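Local coordinates for protein acetylxylan esterase A (PDB 5X6S) that removes acetyl groups from the backbone of acetylated xylan, acting as a secreted serine esterase of the carbohydrate esterase 1 family, at residues N91-S94 with I95-V99; A130-P133 with E134-A137; E232-T235 with P236-Y240; T243-G246 with D247-G251. All coordinates share one frame; numbering follows the deposited sequence.

Contact 1: N91-S94 with I95-V99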
ATOM      1  N   ASN A  91      -2.383  -7.113  19.324  1.00 16.76           N
ATOM      2  CA  ASN A  91      -3.627  -6.494  18.926  1.00 17.25           C
ATOM      3  C   ASN A  91      -3.491  -5.792  17.579  1.00 18.19           C
ATOM      4  O   ASN A  91      -4.359  -5.876  16.742  1.00 17.10           O
ATOM      5  CB  ASN A  91      -4.112  -5.410  19.891  1.00 18.04           C
ATOM      6  CG  ASN A  91      -4.674  -5.904  21.214  1.00 18.18           C
ATOM      7  OD1 ASN A  91      -4.929  -5.112  22.055  1.00 20.41           O
ATOM      8  ND2 ASN A  91      -4.882  -7.184  21.380  1.00 14.79           N
ATOM      9  N   SER A  92      -2.400  -5.080  17.405  1.00 17.30           N
ATOM     10  CA  SER A  92      -2.197  -4.330  16.168  1.00 17.72           C
ATOM     11  C   SER A  92      -2.200  -5.199  14.896  1.00 17.01           C
ATOM     12  O   SER A  92      -2.764  -4.809  13.837  1.00 16.20           O
ATOM     13  CB  SER A  92      -0.935  -3.491  16.280  1.00 17.69           C
ATOM     14  OG  SER A  92       0.183  -4.281  16.660  1.00 18.49           O
ATOM     15  N   ASN A  93      -1.580  -6.368  15.000  1.00 16.11           N
ATOM     16  CA  ASN A  93      -1.555  -7.383  13.962  1.00 15.60           C
ATOM     17  C   ASN A  93      -2.986  -7.861  13.623  1.00 15.13           C
ATOM     18  O   ASN A  93      -3.337  -8.002  12.487  1.00 15.29           O
ATOM     19  CB  ASN A  93      -0.676  -8.549  14.389  1.00 16.95           C
ATOM     20  CG  ASN A  93      -0.045  -9.325  13.232  1.00 15.71           C
ATOM     21  OD1 ASN A  93       1.015  -9.891  13.394  1.00 17.52           O
ATOM     22  ND2 ASN A  93      -0.669  -9.323  12.090  1.00 12.35           N
ATOM     23  N   SER A  94      -3.794  -8.075  14.647  1.00 14.75           N
ATOM     24  CA  SER A  94      -5.162  -8.423  14.447  1.00 15.09           C
ATOM     25  C   SER A  94      -5.917  -7.379  13.645  1.00 14.42           C
ATOM     26  O   SER A  94      -6.630  -7.731  12.704  1.00 13.65           O
ATOM     27  CB  SER A  94      -5.831  -8.656  15.806  1.00 15.83           C
ATOM     28  OG  SER A  94      -5.337  -9.867  16.384  1.00 17.57           O
ATOM     29  N   ILE A  95      -5.762  -6.101  14.013  1.00 13.23           N
ATOM     30  CA  ILE A  95      -6.430  -5.019  13.313  1.00 13.50           C
ATOM     31  C   ILE A  95      -6.005  -4.995  11.840  1.00 12.81           C
ATOM     32  O   ILE A  95      -6.840  -4.818  10.925  1.00 14.24           O
ATOM     33  CB  ILE A  95      -6.165  -3.649  14.003  1.00 13.20           C
ATOM     34  CG1 ILE A  95      -6.816  -3.640  15.409  1.00 15.11           C
ATOM     35  CG2 ILE A  95      -6.728  -2.510  13.160  1.00 12.94           C
ATOM     36  CD1 ILE A  95      -6.498  -2.371  16.194  1.00 14.23           C
ATOM     37  N   ALA A  96      -4.722  -5.200  11.590  1.00 13.24           N
ATOM     38  CA  ALA A  96      -4.193  -5.290  10.231  1.00 12.94           C
ATOM     39  C   ALA A  96      -4.942  -6.351   9.410  1.00 14.28           C
ATOM     40  O   ALA A  96      -5.343  -6.092   8.255  1.00 14.97           O
ATOM     41  CB  ALA A  96      -2.735  -5.606  10.263  1.00 14.75           C
ATOM     42  N   ASN A  97      -5.133  -7.531   9.992  1.00 14.12           N
ATOM     43  CA  ASN A  97      -5.837  -8.620   9.351  1.00 15.39           C
ATOM     44  C   ASN A  97      -7.315  -8.340   9.075  1.00 14.93           C
ATOM     45  O   ASN A  97      -7.899  -8.810   8.066  1.00 16.86           O
ATOM     46  CB  ASN A  97      -5.596  -9.918  10.131  1.00 15.73           C
ATOM     47  CG  ASN A  97      -4.159 -10.375  10.087  1.00 17.63           C
ATOM     48  OD1 ASN A  97      -3.404  -9.977   9.200  1.00 18.50           O
ATOM     49  ND2 ASN A  97      -3.745 -11.179  11.067  1.00 16.86           N
ATOM     50  N   MET A  98      -7.958  -7.559   9.934  1.00 15.31           N
ATOM     51  CA  MET A  98      -9.326  -7.112   9.686  1.00 15.16           C
ATOM     52  C   MET A  98      -9.381  -6.279   8.405  1.00 15.52           C
ATOM     53  O   MET A  98     -10.327  -6.395   7.590  1.00 15.13           O
ATOM     54  CB  MET A  98      -9.812  -6.234  10.828  1.00 15.07           C
ATOM     55  CG  MET A  98      -9.938  -6.927  12.133  1.00 15.08           C
ATOM     56  SD  MET A  98     -10.418  -5.836  13.479  1.00 16.32           S
ATOM     57  CE  MET A  98      -9.837  -6.720  14.896  1.00 14.16           C
ATOM     58  N   VAL A  99      -8.390  -5.410   8.242  1.00 14.50           N
ATOM     59  CA  VAL A  99      -8.266  -4.610   7.050  1.00 15.07           C
ATOM     60  C   VAL A  99      -8.174  -5.460   5.796  1.00 15.04           C
ATOM     61  O   VAL A  99      -8.943  -5.276   4.836  1.00 13.69           O
ATOM     62  CB  VAL A  99      -7.121  -3.565   7.174  1.00 14.63           C
ATOM     63  CG1 VAL A  99      -6.760  -2.963   5.806  1.00 14.54           C
ATOM     64  CG2 VAL A  99      -7.527  -2.504   8.139  1.00 15.36           C
TER
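N93 and N97 sit one turn apart near the start of helix 91-106, a helix that packs beside the central sheet of the alpha/beta-hydrolase fold. Four backbone bonds join 91-94 to 95-98 in the i to i+4 pattern of an alpha-helix. One runs from I95 N to N91 O (3.1 Å), another from M98 N to S94 O (3.1 Å). The side chains of N93 and N97 approach obliquely, with their amide planes 51° apart. Their ND2 atoms are 3.7 Å from each other, and both are donors, so this is packing and not a bond. Each amide is engaged elsewhere: N93 OD1 takes the N-H of G89, and N97 ND2 gives to the D12 carbonyl. M98 lays its CG 3.5 Å from S94 O. Its CG is anti to the carbonyl carbon (chi1 -65°), which runs the chain back along the helix, and CE also comes near S94. I95 CG1 lies 3.6 Å from N91 O in the same manner. The S94 hydroxyl bonds N13, and the S92 hydroxyl bonds the T83 carbonyl. The helix is thus held by its own backbone bonds, while its polar side chains, most of them buried, bond the surrounding loops.

Contact 2: A130-P133 with E134-A137. With NA (sodium ion), chain G.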
ATOM      1  N   ALA A 130       2.693   3.053  12.624  1.00 15.97           N
ATOM      2  CA  ALA A 130       4.087   2.632  12.762  1.00 16.20           C
ATOM      3  C   ALA A 130       4.319   1.157  12.456  1.00 16.31           C
ATOM      4  O   ALA A 130       5.381   0.792  11.925  1.00 16.46           O
ATOM      5  CB  ALA A 130       4.550   2.922  14.163  1.00 17.19           C
ATOM      6  N   THR A 131       3.367   0.304  12.809  1.00 16.31           N
ATOM      7  CA  THR A 131       3.561  -1.153  12.679  1.00 16.01           C
ATOM      8  C   THR A 131       3.077  -1.681  11.316  1.00 16.24           C
ATOM      9  O   THR A 131       3.687  -2.602  10.786  1.00 16.85           O
ATOM     10  CB  THR A 131       2.861  -1.949  13.801  1.00 16.87           C
ATOM     11  OG1 THR A 131       1.505  -1.503  13.950  1.00 15.92           O
ATOM     12  CG2 THR A 131       3.605  -1.818  15.147  1.00 15.38           C
ATOM     13  N   TYR A 132       1.970  -1.128  10.786  1.00 16.92           N
ATOM     14  CA  TYR A 132       1.409  -1.478   9.452  1.00 17.09           C
ATOM     15  C   TYR A 132       1.278  -0.239   8.529  1.00 18.52           C
ATOM     16  O   TYR A 132       0.229   0.014   7.955  1.00 18.93           O
ATOM     17  CB  TYR A 132       0.093  -2.322   9.596  1.00 16.79           C
ATOM     18  CG  TYR A 132       0.373  -3.500  10.456  1.00 16.52           C
ATOM     19  CD1 TYR A 132       0.816  -4.705   9.900  1.00 18.30           C
ATOM     20  CD2 TYR A 132       0.317  -3.402  11.854  1.00 16.86           C
ATOM     21  CE1 TYR A 132       1.156  -5.766  10.701  1.00 16.61           C
ATOM     22  CE2 TYR A 132       0.650  -4.469  12.665  1.00 16.71           C
ATOM     23  CZ  TYR A 132       1.095  -5.647  12.068  1.00 17.40           C
ATOM     24  OH  TYR A 132       1.471  -6.691  12.871  1.00 18.47           O
ATOM     25  N   PRO A 133       2.379   0.564   8.386  1.00 20.03           N
ATOM     26  CA  PRO A 133       2.291   1.792   7.554  1.00 18.91           C
ATOM     27  C   PRO A 133       1.775   1.546   6.133  1.00 18.38           C
ATOM     28  O   PRO A 133       1.073   2.388   5.580  1.00 18.54           O
ATOM     29  CB  PRO A 133       3.745   2.289   7.516  1.00 18.62           C
ATOM     30  CG  PRO A 133       4.577   1.061   7.810  1.00 18.69           C
ATOM     31  CD  PRO A 133       3.762   0.336   8.846  1.00 19.18           C
ATOM     32  N   GLU A 134       2.078   0.363   5.584  1.00 18.64           N
ATOM     33  CA  GLU A 134       1.679  -0.062   4.233  1.00 17.62           C
ATOM     34  C   GLU A 134       0.181  -0.109   3.990  1.00 18.35           C
ATOM     35  O   GLU A 134      -0.239  -0.012   2.864  1.00 18.08           O
ATOM     36  CB  GLU A 134       2.288  -1.437   3.879  1.00 18.23           C
ATOM     37  CG  GLU A 134       1.709  -2.675   4.625  1.00 18.92           C
ATOM     38  CD  GLU A 134       2.251  -2.917   6.031  1.00 18.93           C
ATOM     39  OE1 GLU A 134       3.051  -2.085   6.523  1.00 18.57           O
ATOM     40  OE2 GLU A 134       1.884  -3.944   6.666  1.00 18.03           O
ATOM     41  N   LEU A 135      -0.625  -0.265   5.055  1.00 17.68           N
ATOM     42  CA  LEU A 135      -2.062  -0.390   4.887  1.00 16.68           C
ATOM     43  C   LEU A 135      -2.835   0.953   4.761  1.00 16.08           C
ATOM     44  O   LEU A 135      -3.937   0.983   4.203  1.00 15.81           O
ATOM     45  CB  LEU A 135      -2.654  -1.212   6.043  1.00 15.48           C
ATOM     46  CG  LEU A 135      -2.230  -2.665   6.106  1.00 16.05           C
ATOM     47  CD1 LEU A 135      -2.857  -3.323   7.342  1.00 19.86           C
ATOM     48  CD2 LEU A 135      -2.559  -3.443   4.833  1.00 19.11           C
ATOM     49  N   PHE A 136      -2.246   2.048   5.258  1.00 17.07           N
ATOM     50  CA  PHE A 136      -2.999   3.263   5.572  1.00 16.94           C
ATOM     51  C   PHE A 136      -2.534   4.480   4.775  1.00 18.44           C
ATOM     52  O   PHE A 136      -1.347   4.799   4.780  1.00 17.11           O
ATOM     53  CB  PHE A 136      -2.953   3.563   7.052  1.00 18.18           C
ATOM     54  CG  PHE A 136      -3.499   2.454   7.903  1.00 17.73           C
ATOM     55  CD1 PHE A 136      -4.862   2.151   7.876  1.00 16.08           C
ATOM     56  CD2 PHE A 136      -2.635   1.667   8.660  1.00 16.22           C
ATOM     57  CE1 PHE A 136      -5.361   1.096   8.603  1.00 15.94           C
ATOM     58  CE2 PHE A 136      -3.106   0.600   9.378  1.00 18.28           C
ATOM     59  CZ  PHE A 136      -4.479   0.305   9.373  1.00 17.59           C
ATOM     60  N   ALA A 137      -3.499   5.135   4.092  1.00 16.57           N
ATOM     61  CA  ALA A 137      -3.282   6.352   3.326  1.00 16.47           C
ATOM     62  C   ALA A 137      -3.169   7.560   4.227  1.00 16.87           C
ATOM     63  O   ALA A 137      -2.415   8.494   3.944  1.00 18.24           O
ATOM     64  CB  ALA A 137      -4.427   6.541   2.344  1.00 18.06           C
TER
HETATM   65 NA    NA G 305      -0.392  -0.539  -0.026  1.00 29.11          NA
HETATM   66  O   HOH W   1       0.649   3.703   3.407  1.00 21.47           O
HETATM   67  O   HOH W   2       1.493  -2.006   0.197  1.00 35.54           O
HETATM   68  O   HOH W   3      -2.027   0.588   0.179  1.00 39.25           O
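Y132 and L135 meet where helix 120-131 ends and the chain makes a short 3-10 turn toward strand 138-142. The backbone bond of this turn goes from L135 N to Y132 O (3.0 Å). It is nearly straight at hydrogen, 165°, but the donor stands 46° out of the carbonyl plane. A weak bond follows from F136 N to P133 O (3.4 Å). One water gives its hydrogens to P133 O and F136 O and bridges the end of the turn.

Apolar contacts lie beside these bonds. L135 CD1 rests 3.8 Å from Y132 CB, and F136 CE2 is a little farther from the same carbon. Separately, the ring carbon F136 CD2 lies beside a carbonyl oxygen, 3.4 Å from Y132 O.

The carboxylate of E134 folds back over the turn. CG sits between the backbone N and the carbonyl carbon (chi1 71°), and a bend at chi2 brings OE2 to the edge of the Y132 ring, 3.5 Å from CD1. OE1 lies 3.3 Å from Y132 C. OE1 is buried and has no polar partner in the model, which may raise the pKa of the carboxylate.

The main chain of E134 also binds metal. Its O is 2.9 Å from a sodium ion that carries two waters and also binds E134 O of the second subunit.

Y132 and L135 pack on A96 of helix 91-106, and Y132 OH bonds the N-H of N87. The F136 side chain packs on V113 and V115 of strand 113-118, which puts the turn between that helix and the central sheet.

Contact 3: E232-T235 with P236-Y240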
ATOM      1  N   GLU A 232      -2.536  28.068  11.272  1.00 26.23           N
ATOM      2  CA  GLU A 232      -3.863  28.575  10.937  1.00 26.01           C
ATOM      3  C   GLU A 232      -4.649  28.761  12.219  1.00 23.34           C
ATOM      4  O   GLU A 232      -4.937  27.805  12.959  1.00 21.51           O
ATOM      5  CB  GLU A 232      -4.636  27.627   9.973  1.00 27.95           C
ATOM      6  CG  GLU A 232      -3.900  27.258   8.677  1.00 30.82           C
ATOM      7  CD  GLU A 232      -4.523  26.052   7.910  1.00 32.05           C
ATOM      8  OE1 GLU A 232      -4.932  25.067   8.550  1.00 33.77           O
ATOM      9  OE2 GLU A 232      -4.557  26.052   6.663  1.00 36.52           O
ATOM     10  N   ALA A 233      -4.990  30.016  12.490  1.00 22.15           N
ATOM     11  CA  ALA A 233      -5.763  30.374  13.665  1.00 22.37           C
ATOM     12  C   ALA A 233      -7.207  29.845  13.519  1.00 20.72           C
ATOM     13  O   ALA A 233      -7.763  29.825  12.406  1.00 21.31           O
ATOM     14  CB  ALA A 233      -5.798  31.889  13.809  1.00 22.04           C
ATOM     15  N   ASN A 234      -7.804  29.492  14.637  1.00 21.45           N
ATOM     16  CA  ASN A 234      -9.256  29.183  14.677  1.00 24.29           C
ATOM     17  C   ASN A 234      -9.672  28.202  13.566  1.00 23.91           C
ATOM     18  O   ASN A 234     -10.650  28.413  12.843  1.00 22.91           O
ATOM     19  CB  ASN A 234     -10.088  30.501  14.614  1.00 24.28           C
ATOM     20  CG  ASN A 234      -9.807  31.401  15.796  1.00 24.04           C
ATOM     21  OD1 ASN A 234      -9.855  30.954  16.968  1.00 22.34           O
ATOM     22  ND2 ASN A 234      -9.442  32.661  15.510  1.00 24.61           N
ATOM     23  N   THR A 235      -8.859  27.162  13.412  1.00 23.79           N
ATOM     24  CA  THR A 235      -9.015  26.188  12.342  1.00 23.49           C
ATOM     25  C   THR A 235      -8.825  24.790  12.971  1.00 23.98           C
ATOM     26  O   THR A 235      -7.807  24.544  13.582  1.00 23.15           O
ATOM     27  CB  THR A 235      -7.959  26.445  11.248  1.00 25.08           C
ATOM     28  OG1 THR A 235      -8.125  27.755  10.674  1.00 23.77           O
ATOM     29  CG2 THR A 235      -8.040  25.385  10.113  1.00 24.64           C
ATOM     30  N   PRO A 236      -9.824  23.880  12.870  1.00 24.36           N
ATOM     31  CA  PRO A 236     -11.099  23.989  12.122  1.00 24.47           C
ATOM     32  C   PRO A 236     -12.184  24.848  12.770  1.00 25.49           C
ATOM     33  O   PRO A 236     -13.217  25.049  12.147  1.00 26.66           O
ATOM     34  CB  PRO A 236     -11.570  22.522  12.030  1.00 22.94           C
ATOM     35  CG  PRO A 236     -11.078  21.953  13.316  1.00 23.93           C
ATOM     36  CD  PRO A 236      -9.720  22.581  13.564  1.00 23.15           C
ATOM     37  N   GLN A 237     -11.977  25.343  13.992  1.00 25.20           N
ATOM     38  CA  GLN A 237     -12.998  26.210  14.670  1.00 24.87           C
ATOM     39  C   GLN A 237     -12.309  27.093  15.705  1.00 25.76           C
ATOM     40  O   GLN A 237     -11.111  26.930  15.956  1.00 25.40           O
ATOM     41  CB  GLN A 237     -14.067  25.366  15.392  1.00 24.91           C
ATOM     42  CG  GLN A 237     -13.598  24.707  16.697  1.00 24.19           C
ATOM     43  CD  GLN A 237     -14.528  23.614  17.168  1.00 25.60           C
ATOM     44  OE1 GLN A 237     -14.645  22.609  16.510  1.00 27.26           O
ATOM     45  NE2 GLN A 237     -15.160  23.790  18.301  1.00 25.11           N
ATOM     46  N   THR A 238     -13.094  27.964  16.357  1.00 26.37           N
ATOM     47  CA  THR A 238     -12.589  28.890  17.366  1.00 26.55           C
ATOM     48  C   THR A 238     -11.790  28.154  18.413  1.00 27.47           C
ATOM     49  O   THR A 238     -12.231  27.126  18.942  1.00 26.96           O
ATOM     50  CB  THR A 238     -13.761  29.680  18.025  1.00 26.82           C
ATOM     51  OG1 THR A 238     -14.452  30.370  16.986  1.00 26.16           O
ATOM     52  CG2 THR A 238     -13.277  30.657  19.094  1.00 29.28           C
ATOM     53  N   ASN A 239     -10.584  28.675  18.680  1.00 25.70           N
ATOM     54  CA  ASN A 239      -9.705  28.192  19.712  1.00 25.36           C
ATOM     55  C   ASN A 239      -9.007  26.864  19.393  1.00 24.52           C
ATOM     56  O   ASN A 239      -8.295  26.324  20.233  1.00 24.48           O
ATOM     57  CB  ASN A 239     -10.392  28.132  21.057  1.00 26.71           C
ATOM     58  CG  ASN A 239     -10.609  29.529  21.648  1.00 29.79           C
ATOM     59  OD1 ASN A 239      -9.858  30.470  21.361  1.00 31.21           O
ATOM     60  ND2 ASN A 239     -11.641  29.664  22.450  1.00 33.93           N
ATOM     61  N   TYR A 240      -9.225  26.373  18.175  1.00 24.47           N
ATOM     62  CA  TYR A 240      -8.403  25.304  17.652  1.00 24.35           C
ATOM     63  C   TYR A 240      -7.341  25.952  16.744  1.00 24.42           C
ATOM     64  O   TYR A 240      -7.646  26.848  15.974  1.00 23.94           O
ATOM     65  CB  TYR A 240      -9.256  24.371  16.816  1.00 23.28           C
ATOM     66  CG  TYR A 240     -10.106  23.389  17.568  1.00 23.71           C
ATOM     67  CD1 TYR A 240     -10.996  23.795  18.544  1.00 23.57           C
ATOM     68  CD2 TYR A 240     -10.067  22.026  17.250  1.00 23.32           C
ATOM     69  CE1 TYR A 240     -11.793  22.884  19.212  1.00 23.93           C
ATOM     70  CE2 TYR A 240     -10.857  21.098  17.929  1.00 21.00           C
ATOM     71  CZ  TYR A 240     -11.738  21.520  18.877  1.00 23.91           C
ATOM     72  OH  TYR A 240     -12.535  20.587  19.538  1.00 22.58           O
TER
HETATM   73  O   HOH W   4      -9.796  32.586  19.404  1.00 35.00           O
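N234 takes positive phi and psi, and its CG is anti to the carbonyl carbon (chi1 -62°). This carries its side-chain amide across to the turn at 237-240. There OD1 accepts from N239 N (2.9 Å). The bond is almost straight at hydrogen, 174°, and the donor lies in the carbonyl plane. A water donates to N234 OD1 and to N239 OD1, so it joins the two asparagines a second time. T235 N gives a bond to Y240 O (2.9 Å), with the donor above the carbonyl plane. Next to it, N234 CA makes a CH...O contact with Q237 O (3.2 Å).

The peptide between T235 and P236 is cis, and it turns the chain back. Y240 CB packs 3.5 Å from T235 O. T235 OG1 in turn gives a bond to A233 O (2.7 Å). Beyond the loop, Q237 OE1 bonds H264, and the Y240 ring meets the H264 ring.

Q237 to Y240 form a type II beta turn, closed by Y240 N to Q237 O, with N239 at its third position. The whole is a largely exposed loop, with Y240 buried, that joins strands 230-232 and 240-246, neighbours in the sheet.

Contact 4: T243-G246 with D247-G251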
ATOM      1  N   THR A 243      -1.417  23.452  12.742  1.00 23.55           N
ATOM      2  CA  THR A 243      -0.057  23.584  12.243  1.00 23.73           C
ATOM      3  C   THR A 243       0.187  22.479  11.198  1.00 24.22           C
ATOM      4  O   THR A 243       0.073  21.299  11.522  1.00 22.88           O
ATOM      5  CB  THR A 243       0.940  23.435  13.394  1.00 23.29           C
ATOM      6  OG1 THR A 243       0.695  24.438  14.397  1.00 25.22           O
ATOM      7  CG2 THR A 243       2.380  23.563  12.872  1.00 23.83           C
ATOM      8  N   ILE A 244       0.461  22.872   9.958  1.00 23.76           N
ATOM      9  CA  ILE A 244       0.871  21.966   8.897  1.00 25.57           C
ATOM     10  C   ILE A 244       2.407  21.879   8.767  1.00 26.78           C
ATOM     11  O   ILE A 244       3.055  22.854   8.381  1.00 27.79           O
ATOM     12  CB  ILE A 244       0.269  22.407   7.564  1.00 25.94           C
ATOM     13  CG1 ILE A 244      -1.269  22.518   7.697  1.00 23.97           C
ATOM     14  CG2 ILE A 244       0.708  21.475   6.425  1.00 27.11           C
ATOM     15  CD1 ILE A 244      -1.932  23.014   6.437  1.00 24.20           C
ATOM     16  N   TRP A 245       2.990  20.738   9.128  1.00 25.56           N
ATOM     17  CA  TRP A 245       4.434  20.547   8.958  1.00 24.54           C
ATOM     18  C   TRP A 245       4.733  20.156   7.534  1.00 24.69           C
ATOM     19  O   TRP A 245       5.788  20.487   7.000  1.00 25.17           O
ATOM     20  CB  TRP A 245       4.989  19.554   9.953  1.00 24.02           C
ATOM     21  CG  TRP A 245       5.309  20.053  11.313  1.00 23.28           C
ATOM     22  CD1 TRP A 245       6.547  20.471  11.782  1.00 22.61           C
ATOM     23  CD2 TRP A 245       4.420  20.122  12.432  1.00 23.62           C
ATOM     24  NE1 TRP A 245       6.458  20.771  13.112  1.00 24.16           N
ATOM     25  CE2 TRP A 245       5.166  20.588  13.535  1.00 22.75           C
ATOM     26  CE3 TRP A 245       3.055  19.827  12.608  1.00 22.50           C
ATOM     27  CZ2 TRP A 245       4.604  20.777  14.798  1.00 21.94           C
ATOM     28  CZ3 TRP A 245       2.500  20.030  13.843  1.00 22.25           C
ATOM     29  CH2 TRP A 245       3.266  20.503  14.930  1.00 22.98           C
ATOM     30  N   GLY A 246       3.780  19.477   6.896  1.00 23.90           N
ATOM     31  CA  GLY A 246       3.866  19.151   5.485  1.00 23.53           C
ATOM     32  C   GLY A 246       2.705  18.264   5.034  1.00 24.04           C
ATOM     33  O   GLY A 246       1.720  18.109   5.767  1.00 25.08           O
ATOM     34  N   ASP A 247       2.790  17.700   3.828  1.00 24.82           N
ATOM     35  CA  ASP A 247       1.736  16.839   3.298  1.00 26.60           C
ATOM     36  C   ASP A 247       1.349  15.681   4.238  1.00 24.85           C
ATOM     37  O   ASP A 247       0.168  15.283   4.248  1.00 24.04           O
ATOM     38  CB  ASP A 247       2.136  16.243   1.946  1.00 28.73           C
ATOM     39  CG  ASP A 247       2.157  17.276   0.824  1.00 32.72           C
ATOM     40  OD1 ASP A 247       1.838  18.444   1.071  1.00 32.49           O
ATOM     41  OD2 ASP A 247       2.492  16.887  -0.315  1.00 35.54           O
ATOM     42  N   SER A 248       2.305  15.175   5.026  1.00 22.36           N
ATOM     43  CA  SER A 248       2.101  13.959   5.821  1.00 22.82           C
ATOM     44  C   SER A 248       2.000  14.213   7.313  1.00 23.09           C
ATOM     45  O   SER A 248       1.989  13.274   8.106  1.00 20.14           O
ATOM     46  CB  SER A 248       3.220  12.928   5.525  1.00 21.62           C
ATOM     47  OG  SER A 248       3.164  12.528   4.156  1.00 21.64           O
ATOM     48  N   LEU A 249       1.958  15.501   7.719  1.00 22.13           N
ATOM     49  CA  LEU A 249       1.784  15.807   9.115  1.00 21.67           C
ATOM     50  C   LEU A 249       1.136  17.167   9.369  1.00 24.32           C
ATOM     51  O   LEU A 249       1.698  18.212   8.990  1.00 22.09           O
ATOM     52  CB  LEU A 249       3.094  15.740   9.912  1.00 21.64           C
ATOM     53  CG  LEU A 249       2.967  16.097  11.363  1.00 21.38           C
ATOM     54  CD1 LEU A 249       2.094  15.130  12.209  1.00 20.49           C
ATOM     55  CD2 LEU A 249       4.317  16.243  12.042  1.00 23.05           C
ATOM     56  N   GLN A 250       0.001  17.132  10.057  1.00 21.79           N
ATOM     57  CA  GLN A 250      -0.533  18.315  10.667  1.00 21.82           C
ATOM     58  C   GLN A 250      -1.002  18.072  12.088  1.00 23.27           C
ATOM     59  O   GLN A 250      -1.420  16.958  12.441  1.00 20.94           O
ATOM     60  CB  GLN A 250      -1.580  18.959   9.786  1.00 23.77           C
ATOM     61  CG  GLN A 250      -2.863  18.222   9.655  1.00 22.66           C
ATOM     62  CD  GLN A 250      -3.881  18.899   8.771  1.00 22.11           C
ATOM     63  OE1 GLN A 250      -4.974  19.169   9.198  1.00 27.10           O
ATOM     64  NE2 GLN A 250      -3.555  19.090   7.538  1.00 22.29           N
ATOM     65  N   GLY A 251      -0.890  19.094  12.924  1.00 20.11           N
ATOM     66  CA  GLY A 251      -1.295  18.988  14.304  1.00 21.47           C
ATOM     67  C   GLY A 251      -2.419  20.003  14.544  1.00 22.36           C
ATOM     68  O   GLY A 251      -2.388  21.096  13.964  1.00 21.21           O
TER
HETATM   69  O   HOH W   5      -1.003  18.485   5.879  1.00 27.63           O
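L249 O accepts two backbone N-H groups, from W245 (2.8 Å) and from G246 (3.2 Å). W245 and G246 both face L249, so the register slips by one residue and a classic beta bulge results. The G246 donor lies in the carbonyl plane, while the W245 donor is tilted 18° from it.

Away from the bulge the pairing is regular. T243 and G251 are a hydrogen-bonded antiparallel pair, with T243 N to G251 O and G251 N to T243 O both at 2.8 Å. I244 and Q250 form the next, non-hydrogen-bonded pair. Their side chains run side by side, I244 CG1 lying 4.1 Å from Q250 NE2. Q250 OE1 bonds Q195 of strand 193-199, and a water links Q250 NE2 to G246 O.

The W245 indole sits between L249 and T243, with G251 at its edge. L249 CD2 lies 3.8 Å from W245 CE3, toward the rim of the ring, and T243 CG2 is on the other side of the ring plane. L249 CG is anti to its N (chi1 178°), which sets the leucine side by side with the tryptophan, pointing the same way. At the ring edge, in plane, G251 N is 3.6 Å from W245 CZ3. W245 NE1 bonds the Y225 carbonyl.

The turn is type I, G246 to L249. Its closing bond, L249 N to G246 O, is 3.3 Å, with the donor well above the carbonyl plane. This is a bulged beta-hairpin of strands 240-246 and 249-254, near one end of the mixed sheet of the hydrolase fold.

In the fold
Contacts 1 and 2 are buried and touch each other: the Y132 side chain lies against S92, N93 and A96. Contact 1 is regular helix; contact 2 is the turn that leaves a neighbouring helix and reaches a sodium ion shared with the second subunit of the crystal assembly. Contacts 3 and 4 lie about 15 Å apart, centre to centre, and both involve strand 240-246. Contact 3 is exposed, held by an asparagine side chain and water; contact 4 is partly buried and held by strand pairing and an indole. Contacts 1 and 4 are on opposite sides of the chain's centre, about 18 Å apart at their nearest atoms. The backbone bonds of contact 1 are helical, i to i+4, whereas those of contact 4 pair two strands.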